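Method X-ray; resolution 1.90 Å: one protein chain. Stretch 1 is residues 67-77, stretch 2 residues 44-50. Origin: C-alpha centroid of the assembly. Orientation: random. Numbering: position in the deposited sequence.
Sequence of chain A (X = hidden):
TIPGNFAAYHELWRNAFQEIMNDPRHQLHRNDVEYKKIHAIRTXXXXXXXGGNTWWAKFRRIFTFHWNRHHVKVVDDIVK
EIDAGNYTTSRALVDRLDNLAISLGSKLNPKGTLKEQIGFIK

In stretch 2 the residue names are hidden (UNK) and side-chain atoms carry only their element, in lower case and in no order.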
ATOM      1  N   TRP A  67       5.327   8.835   6.152  1.00 27.14           N
ATOM      2  CA  TRP A  67       5.184   8.025   4.967  1.00 26.44           C
ATOM      3  C   TRP A  67       3.770   7.852   4.485  1.00 26.18           C
ATOM      4  O   TRP A  67       3.568   7.370   3.385  1.00 26.91           O
ATOM      5  CB  TRP A  67       5.757   6.651   5.233  1.00 27.71           C
ATOM      6  CG  TRP A  67       7.078   6.741   5.855  1.00 30.65           C
ATOM      7  CD1 TRP A  67       7.402   6.466   7.152  1.00 34.33           C
ATOM      8  CD2 TRP A  67       8.257   7.179   5.224  1.00 31.14           C
ATOM      9  NE1 TRP A  67       8.732   6.684   7.355  1.00 33.89           N
ATOM     10  CE2 TRP A  67       9.285   7.110   6.172  1.00 32.98           C
ATOM     11  CE3 TRP A  67       8.557   7.589   3.914  1.00 31.29           C
ATOM     12  CZ2 TRP A  67      10.588   7.465   5.870  1.00 32.11           C
ATOM     13  CZ3 TRP A  67       9.820   7.935   3.617  1.00 30.63           C
ATOM     14  CH2 TRP A  67      10.835   7.882   4.591  1.00 32.12           C
ATOM     15  N   ASN A  68       2.804   8.206   5.319  1.00 25.91           N
ATOM     16  CA  ASN A  68       1.413   7.988   5.005  1.00 27.53           C
ATOM     17  C   ASN A  68       0.994   8.658   3.711  1.00 27.91           C
ATOM     18  O   ASN A  68       0.294   8.069   2.912  1.00 25.52           O
ATOM     19  CB  ASN A  68       0.510   8.456   6.139  1.00 27.79           C
ATOM     20  CG  ASN A  68      -0.952   8.360   5.789  1.00 28.64           C
ATOM     21  OD1 ASN A  68      -1.590   9.351   5.454  1.00 28.92           O
ATOM     22  ND2 ASN A  68      -1.500   7.176   5.904  1.00 27.23           N
ATOM     23  N   ARG A  69       1.430   9.878   3.512  1.00 29.17           N
ATOM     24  CA  ARG A  69       0.992  10.622   2.369  1.00 31.81           C
ATOM     25  C   ARG A  69       1.326   9.910   1.063  1.00 31.21           C
ATOM     26  O   ARG A  69       0.455   9.734   0.213  1.00 30.29           O
ATOM     27  CB  ARG A  69       1.579  12.022   2.374  1.00 36.43           C
ATOM     28  CG  ARG A  69       0.991  12.845   1.253  1.00 44.55           C
ATOM     29  CD  ARG A  69       1.564  14.235   1.331  1.00 53.34           C
ATOM     30  NE  ARG A  69       1.708  14.848   0.011  1.00 60.28           N
ATOM     31  CZ  ARG A  69       1.220  16.038  -0.327  1.00 62.12           C
ATOM     32  NH1 ARG A  69       1.435  16.512  -1.550  1.00 64.81           N
ATOM     33  NH2 ARG A  69       0.550  16.764   0.557  1.00 64.78           N
ATOM     34  N   HIS A  70       2.570   9.479   0.894  1.00 29.40           N
ATOM     35  CA  HIS A  70       2.929   8.845  -0.328  1.00 29.91           C
ATOM     36  C   HIS A  70       2.303   7.439  -0.393  1.00 26.92           C
ATOM     37  O   HIS A  70       1.933   6.974  -1.457  1.00 24.72           O
ATOM     38  CB  HIS A  70       4.423   8.695  -0.447  1.00 32.53           C
ATOM     39  CG  HIS A  70       4.844   8.052  -1.720  1.00 37.39           C
ATOM     40  ND1 HIS A  70       4.762   8.695  -2.936  1.00 42.51           N
ATOM     41  CD2 HIS A  70       5.334   6.819  -1.975  1.00 40.47           C
ATOM     42  CE1 HIS A  70       5.211   7.894  -3.884  1.00 41.88           C
ATOM     43  NE2 HIS A  70       5.542   6.742  -3.329  1.00 44.29           N
ATOM     44  N   HIS A  71       2.170   6.782   0.754  1.00 25.65           N
ATOM     45  CA  HIS A  71       1.608   5.430   0.753  1.00 23.56           C
ATOM     46  C   HIS A  71       0.146   5.445   0.317  1.00 23.20           C
ATOM     47  O   HIS A  71      -0.262   4.650  -0.505  1.00 22.44           O
ATOM     48  CB  HIS A  71       1.763   4.812   2.096  1.00 24.22           C
ATOM     49  CG  HIS A  71       1.482   3.353   2.111  1.00 24.16           C
ATOM     50  ND1 HIS A  71       0.222   2.857   2.329  1.00 26.05           N
ATOM     51  CD2 HIS A  71       2.287   2.276   1.959  1.00 25.82           C
ATOM     52  CE1 HIS A  71       0.248   1.539   2.281  1.00 25.40           C
ATOM     53  NE2 HIS A  71       1.494   1.161   2.077  1.00 25.37           N
ATOM     54  N   VAL A  72      -0.605   6.406   0.833  1.00 24.48           N
ATOM     55  CA  VAL A  72      -1.963   6.687   0.394  1.00 27.15           C
ATOM     56  C   VAL A  72      -2.011   6.969  -1.118  1.00 28.72           C
ATOM     57  O   VAL A  72      -2.859   6.418  -1.797  1.00 27.80           O
ATOM     58  CB  VAL A  72      -2.572   7.816   1.249  1.00 29.48           C
ATOM     59  CG1 VAL A  72      -3.798   8.487   0.615  1.00 31.66           C
ATOM     60  CG2 VAL A  72      -2.886   7.259   2.636  1.00 31.17           C
ATOM     61  N   LYS A  73      -1.105   7.798  -1.642  1.00 31.17           N
ATOM     62  CA  LYS A  73      -1.018   8.003  -3.101  1.00 31.58           C
ATOM     63  C   LYS A  73      -0.874   6.661  -3.864  1.00 29.39           C
ATOM     64  O   LYS A  73      -1.572   6.430  -4.833  1.00 27.71           O
ATOM     65  CB  LYS A  73       0.134   8.915  -3.434  1.00 37.72           C
ATOM     66  CG  LYS A  73       0.039   9.684  -4.746  1.00 48.33           C
ATOM     67  CD  LYS A  73       0.343   8.876  -6.010  1.00 55.53           C
ATOM     68  CE  LYS A  73       1.791   8.396  -6.116  1.00 62.51           C
ATOM     69  NZ  LYS A  73       2.044   7.596  -7.361  1.00 64.63           N
ATOM     70  N   VAL A  74       0.025   5.782  -3.431  1.00 25.97           N
ATOM     71  CA  VAL A  74       0.177   4.486  -4.103  1.00 25.69           C
ATOM     72  C   VAL A  74      -1.109   3.651  -4.014  1.00 25.18           C
ATOM     73  O   VAL A  74      -1.557   3.089  -5.022  1.00 23.57           O
ATOM     74  CB  VAL A  74       1.408   3.729  -3.545  1.00 27.39           C
ATOM     75  CG1 VAL A  74       1.560   2.362  -4.209  1.00 27.81           C
ATOM     76  CG2 VAL A  74       2.660   4.596  -3.798  1.00 29.47           C
ATOM     77  N   VAL A  75      -1.722   3.574  -2.825  1.00 24.01           N
ATOM     78  CA  VAL A  75      -2.944   2.773  -2.640  1.00 23.60           C
ATOM     79  C   VAL A  75      -4.075   3.373  -3.484  1.00 25.42           C
ATOM     80  O   VAL A  75      -4.827   2.687  -4.118  1.00 23.04           O
ATOM     81  CB  VAL A  75      -3.283   2.640  -1.171  1.00 24.02           C
ATOM     82  CG1 VAL A  75      -4.626   1.988  -0.968  1.00 25.79           C
ATOM     83  CG2 VAL A  75      -2.210   1.785  -0.482  1.00 23.52           C
ATOM     84  N   ASP A  76      -4.120   4.678  -3.585  1.00 26.45           N
ATOM     85  CA  ASP A  76      -5.097   5.314  -4.475  1.00 27.72           C
ATOM     86  C   ASP A  76      -4.910   4.910  -5.955  1.00 27.48           C
ATOM     87  O   ASP A  76      -5.893   4.666  -6.669  1.00 25.09           O
ATOM     88  CB  ASP A  76      -5.008   6.809  -4.284  1.00 32.15           C
ATOM     89  CG  ASP A  76      -6.167   7.511  -4.891  1.00 40.93           C
ATOM     90  OD1 ASP A  76      -7.273   7.445  -4.292  1.00 45.79           O
ATOM     91  OD2 ASP A  76      -5.964   8.052  -6.005  1.00 45.98           O
ATOM     92  N   ASP A  77      -3.659   4.794  -6.405  1.00 27.20           N
ATOM     93  CA  ASP A  77      -3.387   4.262  -7.748  1.00 29.84           C
ATOM     94  C   ASP A  77      -3.840   2.800  -7.844  1.00 27.35           C
ATOM     95  O   ASP A  77      -4.340   2.350  -8.871  1.00 25.72           O
ATOM     96  CB  ASP A  77      -1.899   4.288  -8.071  1.00 32.88           C
ATOM     97  CG  ASP A  77      -1.338   5.694  -8.255  1.00 38.63           C
ATOM     98  OD1 ASP A  77      -2.118   6.662  -8.430  1.00 46.11           O
ATOM     99  OD2 ASP A  77      -0.082   5.809  -8.192  1.00 44.79           O
ATOM    100  N   UNK A  44     -12.113  -1.312   1.635  1.00 25.75           N
ATOM    101  CA  UNK A  44     -11.184  -1.042   2.696  1.00 25.07           C
ATOM    102  C   UNK A  44     -10.042  -0.129   2.235  1.00 23.47           C
ATOM    103  O   UNK A  44      -9.611   0.768   2.969  1.00 22.71           O
ATOM    104  c   UNK A  44     -11.797  -3.089   3.960  1.00 28.52           C
ATOM    105  c   UNK A  44     -10.647  -2.378   3.236  1.00 25.68           C
ATOM    106  c   UNK A  44      -9.444  -2.178   4.127  1.00 26.11           C
ATOM    107  N   UNK A  45      -9.512  -0.381   1.055  1.00 21.80           N
ATOM    108  CA  UNK A  45      -8.462   0.502   0.510  1.00 22.66           C
ATOM    109  C   UNK A  45      -8.999   1.896   0.264  1.00 22.72           C
ATOM    110  O   UNK A  45      -8.328   2.882   0.538  1.00 24.58           O
ATOM    111  c   UNK A  45      -6.069  -1.476   0.198  1.00 23.23           C
ATOM    112  c   UNK A  45      -6.808  -1.745  -2.195  1.00 23.54           C
ATOM    113  c   UNK A  45      -7.892  -0.076  -0.795  1.00 21.87           C
ATOM    114  c   UNK A  45      -7.243  -1.437  -0.744  1.00 23.20           C
ATOM    115  N   UNK A  46     -10.208   1.998  -0.257  1.00 25.03           N
ATOM    116  CA  UNK A  46     -10.757   3.341  -0.499  1.00 26.49           C
ATOM    117  C   UNK A  46     -10.904   4.099   0.818  1.00 27.22           C
ATOM    118  O   UNK A  46     -10.536   5.237   0.913  1.00 25.99           O
ATOM    119  o   UNK A  46     -13.760   4.787  -1.824  1.00 37.86           O
ATOM    120  o   UNK A  46     -11.740   5.429  -2.273  1.00 38.47           O
ATOM    121  c   UNK A  46     -12.082   3.230  -1.237  1.00 29.65           C
ATOM    122  c   UNK A  46     -12.550   4.583  -1.817  1.00 32.84           C
ATOM    123  N   UNK A  47     -11.402   3.425   1.851  1.00 27.77           N
ATOM    124  CA  UNK A  47     -11.536   4.029   3.168  1.00 29.61           C
ATOM    125  C   UNK A  47     -10.172   4.520   3.654  1.00 27.79           C
ATOM    126  O   UNK A  47     -10.050   5.640   4.166  1.00 28.05           O
ATOM    127  c   UNK A  47     -12.340   3.635   5.540  1.00 34.90           C
ATOM    128  o   UNK A  47     -12.912   4.750   5.624  1.00 35.06           O
ATOM    129  c   UNK A  47     -12.206   3.055   4.154  1.00 31.63           C
ATOM    130  o   UNK A  47     -11.857   2.987   6.525  1.00 32.82           O
ATOM    131  N   UNK A  48      -9.129   3.739   3.409  1.00 25.91           N
ATOM    132  CA  UNK A  48      -7.757   4.142   3.759  1.00 25.80           C
ATOM    133  C   UNK A  48      -7.333   5.448   3.103  1.00 26.22           C
ATOM    134  O   UNK A  48      -6.701   6.261   3.735  1.00 25.15           O
ATOM    135  c   UNK A  48      -6.762   3.047   3.402  1.00 24.78           C
ATOM    136  c   UNK A  48      -2.604   3.889   3.948  1.00 25.47           C
ATOM    137  o   UNK A  48      -1.268   4.165   4.093  1.00 27.42           O
ATOM    138  c   UNK A  48      -3.425   3.768   5.058  1.00 24.21           C
ATOM    139  c   UNK A  48      -3.129   3.775   2.666  1.00 24.12           C
ATOM    140  c   UNK A  48      -4.764   3.518   4.867  1.00 24.88           C
ATOM    141  c   UNK A  48      -5.310   3.357   3.596  1.00 23.33           C
ATOM    142  c   UNK A  48      -4.470   3.485   2.502  1.00 23.74           C
ATOM    143  N   UNK A  49      -7.690   5.638   1.842  1.00 28.34           N
ATOM    144  CA  UNK A  49      -7.267   6.839   1.113  1.00 30.39           C
ATOM    145  C   UNK A  49      -8.124   8.051   1.487  1.00 32.38           C
ATOM    146  O   UNK A  49      -7.843   9.126   1.033  1.00 33.63           O
ATOM    147  c   UNK A  49      -6.541   5.384  -0.838  1.00 29.94           C
ATOM    148  c   UNK A  49      -7.364   6.626  -0.387  1.00 30.14           C
ATOM    149  o   UNK A  49      -8.742   6.439  -0.719  1.00 32.37           O
ATOM    150  N   UNK A  50      -9.173   7.866   2.292  1.00 34.20           N
ATOM    151  CA  UNK A  50     -10.058   8.932   2.671  1.00 38.54           C
ATOM    152  C   UNK A  50      -9.926   9.195   4.161  1.00 39.59           C
ATOM    153  O   UNK A  50     -10.831   9.686   4.757  1.00 39.02           O
ATOM    154  n   UNK A  50     -13.116   7.780  -1.933  1.00 55.67           N
ATOM    155  c   UNK A  50     -11.826   8.467   0.872  1.00 44.07           C
ATOM    156  c   UNK A  50     -13.217   7.904   0.652  1.00 47.92           C
ATOM    157  c   UNK A  50     -13.804   8.296  -0.703  1.00 54.08           C
ATOM    158  c   UNK A  50     -11.508   8.558   2.351  1.00 40.69           C
TER
HETATM  159  O   HOH W   1      -9.042   5.624  -3.666  1.00 50.69           O

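Position 44 carries three side-chain carbons, one of them bonded to CA and bearing the other two. Branching at CB with carbon alone identifies Val44. Its side chain is out of reach of stretch 1, so the assignment rests on the atom count and connectivity.

Position 45 has four carbons, forked at the second, and its CB lies 3.9 Å from CG1 of Val75, an apolar contact between buried residues. A fork one bond beyond CB gives Leu45. Its CA-to-CB bond points toward the other helix.

At position 46 two carbons are followed by two oxygens, both on the second carbon. This is a short carboxylate, and an amide is the alternative that element labels must exclude: here both terminal atoms are oxygen, and the side chain makes no direct contact with stretch 1, hence Asp46. The CA-to-CB bond points away from stretch 1; a water instead donates to Asp46 OD1, its O 3.0 Å from that atom.

Position 47 repeats the pattern, two carbons with two oxygens on the second, out of reach of stretch 1, and is therefore Asp47. Both carboxylate oxygens are hydrogen-bonded elsewhere in the structure.

At position 48 one carbon leads into a six-carbon ring bearing a single oxygen, which lies 2.7 Å from ND1 of His71; the phenol makes this Tyr48. Its OH and His71 ND1 form a hydrogen bond in which either could be the donor. The ring packs against valines: CE2 is 3.5 Å from Val72 CG2, and CD2 is 3.8 Å from Val75 CG1, which sits at the ring edge.

Position 49 has a CB carrying one oxygen and one carbon, three side-chain atoms in all, and that outer carbon lies 3.9 Å from Val75 CG1. The branching defines Thr49. With chi1 near +60° (p), its OG1 donates to the backbone O of Asp46 at 2.7 Å, turning the hydroxyl back onto its own helix. Val72 CG1 approaches Thr49 CA at 3.9 Å.

Position 50 has four carbons in a row ending in nitrogen, and the side chain makes no contact with stretch 1: Lys50. Its NZ forms a salt bridge with Asp46, donating to OD1 at 2.7 Å and weakly to OD2 at 3.1 Å, so the charge is paired within the stretch.

The contact joins two helices whose N-to-C directions differ by 143° and whose axes approach to 9.2 Å, burying 374 Å² in total. The small side chain of Thr49 lies where the backbones are close, its CA 5.4 Å from the CA of Val72. Tyr48 is the knob, seated among Asn68, His71, Val72 and Val75; its hydroxyl meets a polar partner while its ring packs against the valines. The Tyr48 and His71 rings meet rim to rim, with planes at 85° and centroids 5.5 Å apart. The water that donates to Asp46 also donates to Asp76 OD1, its O 2.6 Å away, linking a carboxylate of each helix.

Stretch 2 44-50: VLDDYTK
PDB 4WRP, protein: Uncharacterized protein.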